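Local coordinates for protein beta-glucoside kinase (Listeria monocytogenes, PDB 4HTL) that phosphorylates cellobiose with ATP to give cellobiose-6'-phosphate, and may also regulate transcription of the cellobiose-PTS operon, at residues R185-A188 / E189-R193. Numbering follows the deposited sequence.
Sequences RQYA and ELTGR
The side chain of Y187 meets T191, one turn further along, and R193, just past the end of the helix, an example of side chains folding together at a helix end. From CB, CG runs anti to the backbone N (chi1 -161°), which carries the ring to the side of T191. Over one face lies the T191 methyl, a CH-pi contact with CG2 3.7 Å from the Y187 ring centroid and displaced toward the hydroxyl-bearing end. Y187 CD1 and CD2 are farther from T191 CG2, both 4.1 Å, CE1 and CE2 nearer at 3.8 Å, and CZ nearest. Y187 CE2 also meets R193 NH1 at 3.7 Å; the nitrogen lies at the ring's edge, near its plane, and the guanidinium stands almost perpendicular to the ring. At the tip, Y187 OH shares a water with R193 NH1, which also forms a salt bridge with E202.

The setting is the C-terminal end of helix 180-191, at the surface of this ROK-family kinase and away from the probable ATP-binding residues, with Y187 packed against S214 and L217 of helix 212-236. Here Y187 O accepts two bonds from opposite faces of its carbonyl plane: the helical one from T191 N and a 2.7 Å bond from T191 OG1. With chi1 of 62°, T191 turns its hydroxyl back to that carbonyl while its methyl stays over the ring. The chain leaves the helix at G192, whose phi is positive, yet G192 N still reaches A188 O at 2.7 Å, though the bond is bent (131° at the hydrogen). Just beyond, R193 N donates weakly to T191 OG1.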
loop_
_atom_site.group_PDB
_atom_site.type_symbol
_atom_site.label_atom_id
_atom_site.label_comp_id
_atom_site.label_asym_id
_atom_site.label_seq_id
_atom_site.Cartn_x
_atom_site.Cartn_y
_atom_site.Cartn_z
ATOM N N ARG A 185 18.747 19.376 -9.668
ATOM C CA ARG A 185 18.263 20.682 -9.195
ATOM C C ARG A 185 18.988 21.136 -7.944
ATOM O O ARG A 185 19.406 22.283 -7.851
ATOM C CB ARG A 185 16.775 20.640 -8.940
ATOM C CG ARG A 185 15.998 20.618 -10.234
ATOM C CD ARG A 185 14.484 20.719 -10.042
ATOM N NE ARG A 185 14.109 21.779 -9.095
ATOM C CZ ARG A 185 13.341 21.599 -8.018
ATOM N NH1 ARG A 185 12.815 20.401 -7.745
ATOM N NH2 ARG A 185 13.077 22.623 -7.204
ATOM N N GLN A 186 19.142 20.238 -6.973
ATOM C CA GLN A 186 19.835 20.584 -5.770
ATOM C C GLN A 186 21.300 20.926 -6.037
ATOM O O GLN A 186 21.835 21.878 -5.475
ATOM C CB GLN A 186 19.776 19.438 -4.764
ATOM C CG GLN A 186 18.389 19.176 -4.216
ATOM C CD GLN A 186 18.230 17.853 -3.465
ATOM O OE1 GLN A 186 19.050 16.940 -3.613
ATOM N NE2 GLN A 186 17.146 17.742 -2.645
ATOM N N TYR A 187 21.961 20.109 -6.850
ATOM C CA TYR A 187 23.350 20.385 -7.211
ATOM C C TYR A 187 23.517 21.730 -7.892
ATOM O O TYR A 187 24.468 22.476 -7.575
ATOM C CB TYR A 187 23.908 19.264 -8.078
ATOM C CG TYR A 187 25.439 19.257 -8.095
ATOM C CD1 TYR A 187 26.165 18.918 -6.955
ATOM C CD2 TYR A 187 26.141 19.564 -9.254
ATOM C CE1 TYR A 187 27.539 18.924 -6.954
ATOM C CE2 TYR A 187 27.519 19.548 -9.268
ATOM C CZ TYR A 187 28.212 19.230 -8.107
ATOM O OH TYR A 187 29.577 19.202 -8.115
ATOM N N ALA A 188 22.601 22.070 -8.801
ATOM C CA ALA A 188 22.604 23.407 -9.410
ATOM C C ALA A 188 22.510 24.522 -8.355
ATOM O O ALA A 188 23.293 25.492 -8.372
ATOM C CB ALA A 188 21.468 23.521 -10.410
ATOM N N GLU A 189 21.587 24.375 -7.408
ATOM C CA GLU A 189 21.432 25.367 -6.318
ATOM C C GLU A 189 22.665 25.492 -5.453
ATOM O O GLU A 189 23.052 26.600 -5.045
ATOM C CB GLU A 189 20.270 24.987 -5.393
ATOM C CG GLU A 189 18.911 25.161 -6.025
ATOM C CD GLU A 189 17.759 25.006 -5.056
ATOM O OE1 GLU A 189 17.995 24.691 -3.857
ATOM O OE2 GLU A 189 16.603 25.180 -5.505
ATOM N N LEU A 190 23.267 24.358 -5.128
ATOM C CA LEU A 190 24.416 24.367 -4.220
ATOM C C LEU A 190 25.672 24.896 -4.882
ATOM O O LEU A 190 26.457 25.563 -4.210
ATOM C CB LEU A 190 24.661 22.997 -3.567
ATOM C CG LEU A 190 23.936 22.655 -2.249
ATOM C CD1 LEU A 190 24.492 23.465 -1.083
ATOM C CD2 LEU A 190 22.449 22.833 -2.364
ATOM N N THR A 191 25.840 24.647 -6.180
ATOM C CA THR A 191 27.039 25.084 -6.890
ATOM C C THR A 191 26.843 26.396 -7.655
ATOM O O THR A 191 27.796 27.002 -8.041
ATOM C CB THR A 191 27.510 24.028 -7.895
ATOM O OG1 THR A 191 26.472 23.833 -8.869
ATOM C CG2 THR A 191 27.837 22.699 -7.183
ATOM N N GLY A 192 25.602 26.807 -7.893
ATOM C CA GLY A 192 25.338 28.006 -8.700
ATOM C C GLY A 192 25.429 27.811 -10.204
ATOM O O GLY A 192 25.312 28.766 -10.973
ATOM N N ARG A 193 25.640 26.577 -10.629
ATOM C CA ARG A 193 25.773 26.231 -12.038
ATOM C C ARG A 193 24.413 26.021 -12.676
ATOM O O ARG A 193 23.457 25.690 -11.979
ATOM C CB ARG A 193 26.572 24.934 -12.157
ATOM C CG ARG A 193 28.009 25.095 -11.689
ATOM C CD ARG A 193 28.712 23.757 -11.683
ATOM N NE ARG A 193 28.566 23.094 -12.981
ATOM C CZ ARG A 193 28.833 21.811 -13.201
ATOM N NH1 ARG A 193 29.267 21.038 -12.207
ATOM N NH2 ARG A 193 28.657 21.300 -14.415
HETATM O O HOH W 1 30.590 21.578 -9.624
#